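Local atomic coordinates of probable ABC transporter extracellular-binding protein YckB (Bacillus subtilis, PDB entry 2IEE), a protein that probably serves as the extracellular solute-binding component of a binding-protein-dependent ABC transport system. Residues Y109-A114 and K252-D257; S236-S241 and K247-K252. All coordinates share one frame; numbering follows the deposited sequence.

Contact 1. Residues Y109-A114 and K252-D257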
# COMPACT_ATOMS: atom_id res chain seq x y z
N TYR A 109 4.51 5.65 -3.94
CA TYR A 109 4.57 6.79 -3.03
C TYR A 109 3.13 7.16 -2.72
O TYR A 109 2.29 7.20 -3.62
CB TYR A 109 5.29 7.97 -3.69
CG TYR A 109 6.71 7.68 -4.11
CD1 TYR A 109 6.97 6.88 -5.23
CD2 TYR A 109 7.79 8.20 -3.40
CE1 TYR A 109 8.28 6.62 -5.63
CE2 TYR A 109 9.11 7.94 -3.79
CZ TYR A 109 9.34 7.15 -4.90
OH TYR A 109 10.63 6.89 -5.30
N SER A 110 2.84 7.43 -1.46
CA SER A 110 1.48 7.78 -1.09
C SER A 110 1.50 8.56 0.22
O SER A 110 2.55 8.98 0.70
CB SER A 110 0.64 6.51 -0.94
OG SER A 110 -0.73 6.81 -0.78
N TYR A 111 0.30 8.77 0.76
CA TYR A 111 0.10 9.49 2.01
C TYR A 111 -1.35 9.25 2.42
O TYR A 111 -2.16 8.78 1.62
CB TYR A 111 0.38 10.99 1.83
CG TYR A 111 -0.32 11.63 0.66
CD1 TYR A 111 -1.67 11.95 0.73
CD2 TYR A 111 0.36 11.90 -0.52
CE1 TYR A 111 -2.33 12.54 -0.36
CE2 TYR A 111 -0.28 12.48 -1.61
CZ TYR A 111 -1.62 12.79 -1.53
OH TYR A 111 -2.25 13.37 -2.61
N GLY A 112 -1.68 9.55 3.68
CA GLY A 112 -3.03 9.34 4.14
C GLY A 112 -3.97 10.50 3.83
O GLY A 112 -3.53 11.63 3.64
N THR A 113 -5.26 10.20 3.75
CA THR A 113 -6.25 11.23 3.47
C THR A 113 -7.50 10.91 4.27
O THR A 113 -7.49 10.01 5.11
CB THR A 113 -6.60 11.30 1.96
OG1 THR A 113 -7.04 10.01 1.50
CG2 THR A 113 -5.39 11.74 1.15
N ALA A 114 -8.57 11.65 4.01
CA ALA A 114 -9.82 11.43 4.71
C ALA A 114 -11.01 11.49 3.77
O ALA A 114 -11.08 12.34 2.88
CB ALA A 114 -10.00 12.49 5.80
N LYS A 252 5.16 7.40 -8.94
CA LYS A 252 5.83 8.69 -8.90
C LYS A 252 5.31 9.51 -7.73
O LYS A 252 4.12 9.53 -7.45
CB LYS A 252 5.61 9.44 -10.21
CG LYS A 252 6.26 8.74 -11.40
CD LYS A 252 5.95 9.43 -12.71
CE LYS A 252 6.54 8.67 -13.88
NZ LYS A 252 6.20 9.32 -15.17
N LYS A 253 6.22 10.20 -7.04
CA LYS A 253 5.85 11.02 -5.89
C LYS A 253 4.96 12.19 -6.26
O LYS A 253 5.20 12.89 -7.25
CB LYS A 253 7.11 11.54 -5.20
CG LYS A 253 6.84 12.28 -3.90
CD LYS A 253 8.09 13.03 -3.45
CE LYS A 253 7.97 13.53 -2.02
NZ LYS A 253 7.95 12.40 -1.06
N ILE A 254 3.93 12.42 -5.45
CA ILE A 254 3.00 13.51 -5.67
C ILE A 254 3.50 14.78 -5.00
O ILE A 254 3.70 14.81 -3.78
CB ILE A 254 1.60 13.18 -5.09
CG1 ILE A 254 0.98 12.01 -5.86
CG2 ILE A 254 0.70 14.41 -5.17
CD1 ILE A 254 -0.39 11.59 -5.33
N ASP A 255 3.72 15.82 -5.79
CA ASP A 255 4.18 17.09 -5.25
C ASP A 255 2.99 17.72 -4.53
O ASP A 255 2.20 18.45 -5.13
CB ASP A 255 4.67 18.00 -6.38
CG ASP A 255 5.12 19.36 -5.89
OD1 ASP A 255 5.90 19.41 -4.91
OD2 ASP A 255 4.71 20.38 -6.48
N ALA A 256 2.87 17.43 -3.24
CA ALA A 256 1.76 17.96 -2.45
C ALA A 256 2.19 18.43 -1.06
O ALA A 256 3.26 18.09 -0.57
CB ALA A 256 0.67 16.90 -2.33
N ASP A 257 1.32 19.23 -0.44
CA ASP A 257 1.57 19.77 0.89
C ASP A 257 1.13 18.72 1.92
O ASP A 257 -0.00 18.74 2.39
CB ASP A 257 0.75 21.05 1.09
CG ASP A 257 1.17 21.83 2.33
OD1 ASP A 257 1.16 21.27 3.44
OD2 ASP A 257 1.51 23.03 2.18
O HOH W 1 2.06 8.75 -5.87
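The ring of Y109 rests on the backbone and CB of K253, where the C-terminal tail of this family 3 solute-binding protein, a member of the type 2 periplasmic-binding-protein group, runs past strand 108-116, an inner strand of the mixed sheet between strands 197-214 and 176-180. The CB of K253 approaches over the ring, 4.3 Å from the ring centroid of Y109 and 28° off its normal, an off-centre CH-pi contact. The backbone N of K253 lies over a face of the same ring, and K253 CA comes within 3.8 Å of Y109 CB. The side chains of Y109 and K253 cross at about a right angle. An alanine here would take away this aromatic surface and is likely to leave K253 CB without its CH-pi partner and open a gap over the K253 backbone.

Two residues on, Y111 makes the second apolar contact. The far end of its ring meets the CD1 methyl of I254, which lies 3.8 Å from Y111 CE2 and 3.7 Å from Y111 OH, while CG2 of I254 reaches the same hydroxyl less closely. CG of Y111 sits between its backbone N and carbonyl carbon (chi1 51°), which directs the ring to the tail. Further out, the ring of Y181 meets that of Y111 with the planes at about 20°, and I254 also touches Y181 and Y182 of helix 181-190. Y109 also packs on K208 of the neighbouring strand 197-214.

The polar link between the two backbones is a water that donates to both carbonyls, 2.7 Å from Y109 O and 2.7 Å from K252 O.

Contact 2. Residues S236-S241 and K247-K252; sequences SLTKLS and KADVSK
T238 and D249 meet with their side chains at about a right angle, joining helix 236-244 to the loop that follows it. The threonine hydroxyl donates from OG1 to D249 OD2 over 2.6 Å, reaching the oxygen from above the carboxylate plane, 50° out of it. The T238 methyl also lies against the carboxylate, with CG2 3.3 Å from D249 OD2. With CG anti to the backbone N (chi1 179°), D249 carries its carboxylate to the helix although the CB bond does not head there.

The other oxygen, OD1, takes its hydrogen bonds from the aspartate's own loop. S251 OG donates to D249 OD1 at 2.7 Å on the syn side, and the backbone N of S251 bonds to the same oxygen from above the carboxylate plane, closing an Asx turn over the type I turn from D249 to K252. This double grip probably fixes the rotation of the carboxylate, leaving OD2 directed at T238.

One helical turn later, S241 OG is wedged between two backbone groups of the loop. It donates to A248 O at 2.7 Å, tilted 27° from the carbonyl plane, and accepts from V250 N at 2.7 Å. The V250 CG2 methyl packs beside this hydroxyl, and Y49 of helix 49-60 touches both S241 and S251.

The buried serine hydroxyl thus both donates and accepts, pairing the carbonyl of A248 and the N-H of V250, while the three donors around D249 would probably stabilise its carboxylate as the charged form.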
# COMPACT_ATOMS: atom_id res chain seq x y z
N SER A 236 6.58 0.72 -17.83
CA SER A 236 6.00 -0.51 -17.28
C SER A 236 5.40 -0.29 -15.90
O SER A 236 4.32 -0.79 -15.60
CB SER A 236 7.07 -1.60 -17.20
OG SER A 236 7.58 -1.89 -18.49
N LEU A 237 6.10 0.46 -15.05
CA LEU A 237 5.59 0.73 -13.71
C LEU A 237 4.27 1.49 -13.79
O LEU A 237 3.28 1.09 -13.18
CB LEU A 237 6.62 1.54 -12.90
CG LEU A 237 7.84 0.78 -12.37
CD1 LEU A 237 8.70 1.73 -11.57
CD2 LEU A 237 7.40 -0.38 -11.49
N THR A 238 4.27 2.59 -14.54
CA THR A 238 3.06 3.40 -14.68
C THR A 238 1.93 2.55 -15.25
O THR A 238 0.79 2.65 -14.82
CB THR A 238 3.30 4.62 -15.59
OG1 THR A 238 4.29 5.47 -14.99
CG2 THR A 238 2.02 5.42 -15.79
N LYS A 239 2.27 1.70 -16.21
CA LYS A 239 1.29 0.82 -16.85
C LYS A 239 0.63 -0.11 -15.83
O LYS A 239 -0.59 -0.25 -15.80
CB LYS A 239 1.96 -0.00 -17.95
CG LYS A 239 1.02 -0.93 -18.71
CD LYS A 239 1.69 -1.47 -19.96
CE LYS A 239 0.73 -2.26 -20.83
NZ LYS A 239 1.34 -2.63 -22.14
N LEU A 240 1.44 -0.75 -15.00
CA LEU A 240 0.91 -1.66 -13.99
C LEU A 240 0.10 -0.90 -12.95
O LEU A 240 -0.93 -1.38 -12.48
CB LEU A 240 2.06 -2.41 -13.31
CG LEU A 240 2.73 -3.50 -14.16
CD1 LEU A 240 4.00 -3.98 -13.48
CD2 LEU A 240 1.76 -4.66 -14.37
N SER A 241 0.57 0.30 -12.59
CA SER A 241 -0.12 1.13 -11.61
C SER A 241 -1.52 1.51 -12.07
O SER A 241 -2.49 1.37 -11.33
CB SER A 241 0.68 2.42 -11.36
OG SER A 241 -0.05 3.30 -10.52
N LYS A 247 -6.26 3.94 -13.22
CA LYS A 247 -5.61 4.97 -14.04
C LYS A 247 -4.65 5.92 -13.31
O LYS A 247 -4.02 6.77 -13.94
CB LYS A 247 -6.66 5.78 -14.81
CG LYS A 247 -7.68 4.93 -15.57
CD LYS A 247 -7.04 3.85 -16.44
CE LYS A 247 -8.08 3.06 -17.23
NZ LYS A 247 -9.15 2.50 -16.35
N ALA A 248 -4.54 5.78 -12.00
CA ALA A 248 -3.62 6.62 -11.24
C ALA A 248 -2.23 5.99 -11.34
O ALA A 248 -2.11 4.78 -11.54
CB ALA A 248 -4.06 6.70 -9.80
N ASP A 249 -1.19 6.80 -11.20
CA ASP A 249 0.19 6.29 -11.28
C ASP A 249 0.88 6.50 -9.93
O ASP A 249 1.44 7.56 -9.66
CB ASP A 249 0.97 7.01 -12.38
CG ASP A 249 2.41 6.53 -12.48
OD1 ASP A 249 2.76 5.55 -11.80
OD2 ASP A 249 3.19 7.13 -13.25
N VAL A 250 0.84 5.46 -9.10
CA VAL A 250 1.42 5.54 -7.77
C VAL A 250 2.95 5.40 -7.71
O VAL A 250 3.53 5.54 -6.64
CB VAL A 250 0.81 4.46 -6.85
CG1 VAL A 250 -0.70 4.48 -6.95
CG2 VAL A 250 1.35 3.08 -7.23
N SER A 251 3.58 5.15 -8.85
CA SER A 251 5.03 4.97 -8.89
C SER A 251 5.84 6.26 -8.84
O SER A 251 7.06 6.23 -8.73
CB SER A 251 5.44 4.16 -10.12
OG SER A 251 5.29 4.91 -11.31
N LYS A 252 5.16 7.40 -8.94
CA LYS A 252 5.83 8.69 -8.90
C LYS A 252 5.31 9.51 -7.73
O LYS A 252 4.12 9.53 -7.45
CB LYS A 252 5.61 9.44 -10.21
CG LYS A 252 6.26 8.74 -11.40
CD LYS A 252 5.95 9.43 -12.71
CE LYS A 252 6.54 8.67 -13.88
NZ LYS A 252 6.20 9.32 -15.17

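Overall arrangement
The two contacts are consecutive holds on the chain that follows helix 236-244, sharing K252, and contact 2 falls within the stretch of chain that contact 1 brings together. Contact 2 is partly buried and fastens the loop back to its own helix through side-chain hydrogen bonds; contact 1 lies at the surface and packs the next residues against the start of strand 108-116, at Y109 and Y111, relying on aromatic and aliphatic packing plus a water. Their centres are 14 Å apart, yet they meet directly: Y109 N is 2.9 Å from V250 O, a probable hydrogen bond, and the Y109 ring packs on S251 O. Helix 181-190 borders both, touching V250 in one and I254 in the other.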